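Local coordinates for protein alanine racemase (Acinetobacter baumannii, PDB 4QHR) that belongs to the alanine racemase family, whose members combine an N-terminal TIM-type barrel with a C-terminal domain rich in beta strands, at residues 16-19 with 20-23; 190-193 with 194-198; 218-221 with 222-225. All coordinates share one frame; numbering follows the deposited sequence.

Contact 1. Residues 16-19 with 20-23; sequences NLNR and VKQL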
loop_
_atom_site.group_PDB
_atom_site.type_symbol
_atom_site.label_atom_id
_atom_site.label_comp_id
_atom_site.label_asym_id
_atom_site.label_seq_id
_atom_site.Cartn_x
_atom_site.Cartn_y
_atom_site.Cartn_z
ATOM N N ASN A 16 -13.882 21.212 -1.006
ATOM C CA ASN A 16 -12.979 21.144 -2.156
ATOM C C ASN A 16 -13.775 20.993 -3.427
ATOM O O ASN A 16 -13.406 21.532 -4.456
ATOM C CB ASN A 16 -12.062 19.942 -1.953
ATOM C CG ASN A 16 -11.184 20.075 -0.731
ATOM O OD1 ASN A 16 -10.875 21.202 -0.287
ATOM N ND2 ASN A 16 -10.739 18.949 -0.201
ATOM N N LEU A 17 -14.890 20.259 -3.369
ATOM C CA LEU A 17 -15.779 20.174 -4.542
ATOM C C LEU A 17 -16.320 21.577 -4.882
ATOM O O LEU A 17 -16.404 21.959 -6.070
ATOM C CB LEU A 17 -16.914 19.197 -4.304
ATOM C CG LEU A 17 -17.912 19.037 -5.454
ATOM C CD1 LEU A 17 -17.267 18.730 -6.788
ATOM C CD2 LEU A 17 -18.937 17.986 -5.125
ATOM N N ASN A 18 -16.630 22.344 -3.837
ATOM C CA ASN A 18 -17.096 23.685 -4.005
ATOM C C ASN A 18 -16.017 24.576 -4.573
ATOM O O ASN A 18 -16.341 25.500 -5.332
ATOM C CB ASN A 18 -17.678 24.270 -2.708
ATOM C CG ASN A 18 -18.363 25.602 -2.958
ATOM O OD1 ASN A 18 -19.394 25.650 -3.644
ATOM N ND2 ASN A 18 -17.789 26.659 -2.477
ATOM N N ARG A 19 -14.751 24.320 -4.236
ATOM C CA ARG A 19 -13.659 24.999 -4.881
ATOM C C ARG A 19 -13.636 24.772 -6.392
ATOM O O ARG A 19 -13.412 25.716 -7.176
ATOM C CB ARG A 19 -12.308 24.657 -4.261
ATOM C CG ARG A 19 -12.136 25.107 -2.807
ATOM C CD ARG A 19 -11.772 26.594 -2.665
ATOM N NE ARG A 19 -10.467 26.820 -3.291
ATOM C CZ ARG A 19 -10.215 27.607 -4.333
ATOM N NH1 ARG A 19 -11.177 28.354 -4.924
ATOM N NH2 ARG A 19 -8.960 27.711 -4.780
ATOM N N VAL A 20 -13.890 23.543 -6.822
ATOM C CA VAL A 20 -13.979 23.294 -8.257
ATOM C C VAL A 20 -15.019 24.180 -8.912
ATOM O O VAL A 20 -14.764 24.771 -9.974
ATOM C CB VAL A 20 -14.308 21.800 -8.600
ATOM C CG1 VAL A 20 -14.304 21.616 -10.113
ATOM C CG2 VAL A 20 -13.297 20.878 -7.916
ATOM N N LYS A 21 -16.194 24.212 -8.303
ATOM C CA LYS A 21 -17.288 25.059 -8.749
ATOM C C LYS A 21 -16.943 26.545 -8.838
ATOM O O LYS A 21 -17.397 27.246 -9.752
ATOM C CB LYS A 21 -18.509 24.894 -7.845
ATOM C CG LYS A 21 -19.674 25.689 -8.360
ATOM C CD LYS A 21 -20.957 25.455 -7.585
ATOM C CE LYS A 21 -22.001 26.431 -8.112
ATOM N NZ LYS A 21 -23.332 25.954 -7.681
ATOM N N GLN A 22 -16.172 27.030 -7.884
ATOM C CA GLN A 22 -15.703 28.388 -7.907
ATOM C C GLN A 22 -14.695 28.590 -9.025
ATOM O O GLN A 22 -14.681 29.635 -9.669
ATOM C CB GLN A 22 -15.058 28.778 -6.552
ATOM C CG GLN A 22 -16.020 28.821 -5.385
ATOM C CD GLN A 22 -15.294 29.037 -4.041
ATOM O OE1 GLN A 22 -14.083 28.885 -3.928
ATOM N NE2 GLN A 22 -16.060 29.381 -3.005
ATOM N N LEU A 23 -13.845 27.610 -9.287
ATOM C CA LEU A 23 -12.837 27.765 -10.314
ATOM C C LEU A 23 -13.335 27.482 -11.708
ATOM O O LEU A 23 -12.748 27.971 -12.663
ATOM C CB LEU A 23 -11.618 26.836 -10.046
ATOM C CG LEU A 23 -10.844 27.248 -8.774
ATOM C CD1 LEU A 23 -10.010 26.117 -8.175
ATOM C CD2 LEU A 23 -9.919 28.431 -9.092
#
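Helix 10-23 of the TIM-type barrel ends in the two turns where Arg19 reaches forward to Gln22 and Leu23. Four i to i+4 backbone bonds hold these turns, from Val20 N to Asn16 O through to Leu23 N to Arg19 O, at 2.9 to 3.2 Å. On the side-chain surface, Arg19 NH1 donates to Gln22 OE1 over 3.1 Å with an N-H...O angle of 163°. The bond lies in the carbonyl plane of the glutamine and close to the guanidinium plane, although the two groups themselves are turned 52° apart. Arginine can reach this place because its chain curls at chi2 and chi3, bringing the guanidinium round to the side of the next turn, beside Gln22 and Leu23. Leu23 CD1 then covers one guanidinium face, 3.9 Å from Arg19 NH2. Gln22, its chain extended, also lays CG 3.3 Å from Asn18 O. Its NE2 comes to 3.3 Å from Asn18 ND2; both are donors, so the two amides are neighbours without a bond.

Away from this polar strip, Val20 and Leu17 turn branched apolar side chains to Ile29 on strand 28-32, while Asn16 ties the helix to Leu214 O and Lys231 N. Arg19 has further partners: NE bonds to Asp229 O and NH2 to Leu228 O. All three guanidinium nitrogens thus donate to oxygens, which fixes its rotation. Its positive charge is probably stabilised by these neutral acceptors, two of them backbone carbonyls at and just beyond the end of helix 225-228.

Contact 2. Residues 190-193 with 194-198; sequences SCCN and SAAIF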
loop_
_atom_site.group_PDB
_atom_site.type_symbol
_atom_site.label_atom_id
_atom_site.label_comp_id
_atom_site.label_asym_id
_atom_site.label_seq_id
_atom_site.Cartn_x
_atom_site.Cartn_y
_atom_site.Cartn_z
ATOM N N SER A 190 -14.001 18.178 -22.891
ATOM C CA SER A 190 -13.509 17.984 -21.529
ATOM C C SER A 190 -12.001 17.729 -21.561
ATOM O O SER A 190 -11.505 16.746 -22.189
ATOM C CB SER A 190 -14.156 16.762 -20.898
ATOM O OG SER A 190 -13.764 16.588 -19.507
ATOM N N CYS A 191 -11.262 18.575 -20.842
ATOM C CA CYS A 191 -9.831 18.292 -20.703
ATOM C C CYS A 191 -9.132 18.664 -19.393
ATOM O O CYS A 191 -7.989 18.303 -19.226
ATOM C CB CYS A 191 -9.089 18.894 -21.856
ATOM S SG CYS A 191 -9.051 20.677 -21.769
ATOM N N CYS A 192 -9.787 19.357 -18.474
ATOM C CA CYS A 192 -9.124 19.778 -17.246
ATOM C C CYS A 192 -9.149 18.756 -16.105
ATOM O O CYS A 192 -10.229 18.380 -15.586
ATOM C CB CYS A 192 -9.712 21.098 -16.730
ATOM S SG CYS A 192 -9.572 22.458 -17.931
ATOM N N ASN A 193 -7.958 18.344 -15.716
ATOM C CA ASN A 193 -7.706 17.670 -14.422
ATOM C C ASN A 193 -7.572 18.764 -13.351
ATOM O O ASN A 193 -7.850 19.925 -13.648
ATOM C CB ASN A 193 -6.503 16.738 -14.524
ATOM C CG ASN A 193 -5.205 17.448 -14.962
ATOM O OD1 ASN A 193 -5.158 18.675 -15.100
ATOM N ND2 ASN A 193 -4.172 16.678 -15.175
ATOM N N SER A 194 -7.158 18.425 -12.131
ATOM C CA SER A 194 -7.083 19.383 -11.071
ATOM C C SER A 194 -6.121 20.514 -11.444
ATOM O O SER A 194 -6.432 21.673 -11.250
ATOM C CB SER A 194 -6.587 18.728 -9.771
ATOM O OG SER A 194 -7.486 17.721 -9.326
ATOM N N ALA A 195 -4.976 20.143 -11.981
ATOM C CA ALA A 195 -3.952 21.158 -12.303
ATOM C C ALA A 195 -4.476 22.188 -13.323
ATOM O O ALA A 195 -4.288 23.437 -13.168
ATOM C CB ALA A 195 -2.691 20.464 -12.802
ATOM N N ALA A 196 -5.103 21.669 -14.375
ATOM C CA ALA A 196 -5.690 22.510 -15.418
ATOM C C ALA A 196 -6.865 23.355 -14.909
ATOM O O ALA A 196 -7.055 24.486 -15.383
ATOM C CB ALA A 196 -6.132 21.684 -16.593
ATOM N N ILE A 197 -7.669 22.825 -13.956
ATOM C CA ILE A 197 -8.708 23.652 -13.312
ATOM C C ILE A 197 -8.078 24.919 -12.687
ATOM O O ILE A 197 -8.644 26.032 -12.793
ATOM C CB ILE A 197 -9.572 22.816 -12.315
ATOM C CG1 ILE A 197 -10.412 21.793 -13.091
ATOM C CG2 ILE A 197 -10.490 23.717 -11.486
ATOM C CD1 ILE A 197 -11.025 20.695 -12.269
ATOM N N PHE A 198 -6.916 24.782 -12.040
ATOM C CA PHE A 198 -6.259 25.935 -11.436
ATOM C C PHE A 198 -5.612 26.836 -12.497
ATOM O O PHE A 198 -5.695 28.072 -12.402
ATOM C CB PHE A 198 -5.197 25.505 -10.402
ATOM C CG PHE A 198 -5.759 25.132 -9.078
ATOM C CD1 PHE A 198 -6.119 26.100 -8.184
ATOM C CD2 PHE A 198 -5.916 23.826 -8.716
ATOM C CE1 PHE A 198 -6.652 25.773 -6.938
ATOM C CE2 PHE A 198 -6.409 23.483 -7.491
ATOM C CZ PHE A 198 -6.800 24.462 -6.601
#
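Asn193 O accepts from Ile197 N over 2.9 Å, the first i to i+4 bond of helix 194-199, with the donor lying nearly along the C=O axis. The side chain of the same asparagine caps the helix: OD1 accepts from Ala196 N at 3.1 Å, with an N-H...O angle of 166° and the donor tilted 19° out of the amide plane. Asn193 is therefore a classical N-cap, a position for which the short, carbonyl-bearing asparagine side chain is well suited. Its first torsion of 58° sets CG between the backbone N and the carbonyl carbon, swinging OD1 over the open first turn. Ala196 stands three residues on, where a capping box would need a polar side chain; Ala196 CB instead rests 3.5 Å from Asn193 OD1.

An apolar seam runs beside the cap. Cys192 CB meets Ala196 CB at 3.6 Å and Ile197 CG1 at 3.8 Å. The residue before the N-cap thus touches the fourth residue after it, in the manner of a hydrophobic staple, and the small cysteine and alanine let the backbone leaving strand 188-190 lie close against the helix. Ile197 CG1, beside its own backbone N, also passes 3.2 Å from Asn193 O. Beyond this seam, Ile197 and Cys192 both pack on Val208.

Ser194, the first residue after the cap, points its hydroxyl elsewhere: OG is bonded to Met213 N and to OP3 of the modified residue LLP at position 34. The capped helix start therefore presents its first residue to a phosphate oxygen, and the helix dipole would be expected to favour that negative charge here.

Contact 3. Residues 218-221 with 222-225; sequences SPFA and DKTV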
loop_
_atom_site.group_PDB
_atom_site.type_symbol
_atom_site.label_atom_id
_atom_site.label_comp_id
_atom_site.label_asym_id
_atom_site.label_seq_id
_atom_site.Cartn_x
_atom_site.Cartn_y
_atom_site.Cartn_z
ATOM N N SER A 218 -2.348 18.364 -3.122
ATOM C CA SER A 218 -1.914 19.287 -4.206
ATOM C C SER A 218 -1.547 18.636 -5.531
ATOM O O SER A 218 -0.811 17.679 -5.574
ATOM C CB SER A 218 -0.689 20.075 -3.775
ATOM O OG SER A 218 -0.350 21.007 -4.800
ATOM N N PRO A 219 -2.055 19.173 -6.642
ATOM C CA PRO A 219 -1.567 18.695 -7.966
ATOM C C PRO A 219 -0.175 19.269 -8.356
ATOM O O PRO A 219 0.333 18.874 -9.390
ATOM C CB PRO A 219 -2.575 19.254 -8.954
ATOM C CG PRO A 219 -3.360 20.231 -8.258
ATOM C CD PRO A 219 -3.029 20.249 -6.774
ATOM N N PHE A 220 0.377 20.164 -7.537
ATOM C CA PHE A 220 1.592 20.943 -7.869
ATOM C C PHE A 220 2.695 20.712 -6.840
ATOM O O PHE A 220 2.461 20.809 -5.631
ATOM C CB PHE A 220 1.278 22.440 -7.880
ATOM C CG PHE A 220 0.168 22.831 -8.816
ATOM C CD1 PHE A 220 0.318 22.669 -10.162
ATOM C CD2 PHE A 220 -1.011 23.414 -8.346
ATOM C CE1 PHE A 220 -0.683 23.037 -11.040
ATOM C CE2 PHE A 220 -2.026 23.794 -9.217
ATOM C CZ PHE A 220 -1.864 23.583 -10.577
ATOM N N ALA A 221 3.906 20.487 -7.330
ATOM C CA ALA A 221 5.077 20.288 -6.467
ATOM C C ALA A 221 5.438 21.534 -5.701
ATOM O O ALA A 221 5.962 21.446 -4.597
ATOM C CB ALA A 221 6.279 19.812 -7.297
ATOM N N ASP A 222 5.128 22.698 -6.268
ATOM C CA ASP A 222 5.518 23.966 -5.696
ATOM C C ASP A 222 4.354 24.736 -5.039
ATOM O O ASP A 222 4.479 25.928 -4.758
ATOM C CB ASP A 222 6.214 24.813 -6.784
ATOM C CG ASP A 222 5.284 25.184 -7.936
ATOM O OD1 ASP A 222 4.179 24.620 -8.062
ATOM O OD2 ASP A 222 5.657 26.056 -8.736
ATOM N N LYS A 223 3.221 24.076 -4.798
ATOM C CA LYS A 223 2.127 24.716 -4.097
ATOM C C LYS A 223 1.596 23.817 -3.032
ATOM O O LYS A 223 1.372 22.632 -3.289
ATOM C CB LYS A 223 0.975 25.051 -5.041
ATOM C CG LYS A 223 1.354 25.987 -6.169
ATOM C CD LYS A 223 1.580 27.416 -5.674
ATOM C CE LYS A 223 2.105 28.271 -6.820
ATOM N NZ LYS A 223 1.929 29.704 -6.476
ATOM N N THR A 224 1.360 24.388 -1.853
ATOM C CA THR A 224 0.702 23.668 -0.773
ATOM C C THR A 224 -0.799 23.795 -0.914
ATOM O O THR A 224 -1.312 24.694 -1.609
ATOM C CB THR A 224 1.061 24.236 0.619
ATOM O OG1 THR A 224 0.419 25.496 0.775
ATOM C CG2 THR A 224 2.572 24.361 0.823
ATOM N N VAL A 225 -1.520 22.907 -0.225
ATOM C CA VAL A 225 -2.985 22.995 -0.221
ATOM C C VAL A 225 -3.461 24.288 0.409
ATOM O O VAL A 225 -4.540 24.795 0.075
ATOM C CB VAL A 225 -3.659 21.783 0.425
ATOM C CG1 VAL A 225 -3.459 20.603 -0.470
ATOM C CG2 VAL A 225 -3.095 21.472 1.801
HETATM O O HOH W 1 4.852 22.044 -9.880
#
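Ser218 and Lys223 face each other across a loop held mainly by polar contacts. Ser218 OG lies 2.8 Å from Lys223 O and 2.9 Å from Phe220 O, and its single proton could serve either carbonyl. With chi1 at -176°, the hydroxyl stands opposite its own backbone N, placing it between both oxygens; a compact serine fits this position. Phe220 to Lys223 form a type I beta turn, whose closing bond, Lys223 N to Phe220 O, is straight but weak at 3.5 Å. At the exposed outer edge, water 1 makes two weak bonds, accepting from Ala221 N and donating to Asp222 OD1.

Van der Waals contacts fill the rest. Lys223 CB and CG each lie 3.9 Å from Phe220 CB, an apolar contact in which the lysine methylenes shelter the root of the aromatic chain while the amine leads away. Two others set carbon against a polar atom: Phe220 CB is 3.6 Å from Asp222 OD1, and Val225 CG1 is 3.6 Å from Ser218 N, which donates to Asp330.

Just before helix 225-228, Thr224 is the N-cap: its side chain caps a helix amide, and its own N bonds to the Asp227 carboxylate, consistent with a capping box. The whole is a type I beta turn, with a serine hydroxyl beside its first and last carbonyls, in the loop leading into a capped helix, beyond the last barrel strand, 207-208.

In the fold
Contacts 1, 2 and 3 follow one another along the chain, and contact 2 touches both of the others. Centres of contacts 1 and 2 are about 12 Å apart, and the end of helix 10-23 packs on helix 194-199, with Leu23 CD1 3.6 Å from Phe198 CE1. Contact 3, about 14 Å from contact 2 between centres, meets that short helix through Phe220 and Pro219. Contacts 1 and 3, with centres about 16 Å apart, do not touch, their nearest atoms being about 7 Å apart. Helix 194-199 thus joins helix 10-23, which precedes the first barrel strand, to the 218-225 loop, and its start, which bonds LLP, is set among elements from distant parts of the sequence.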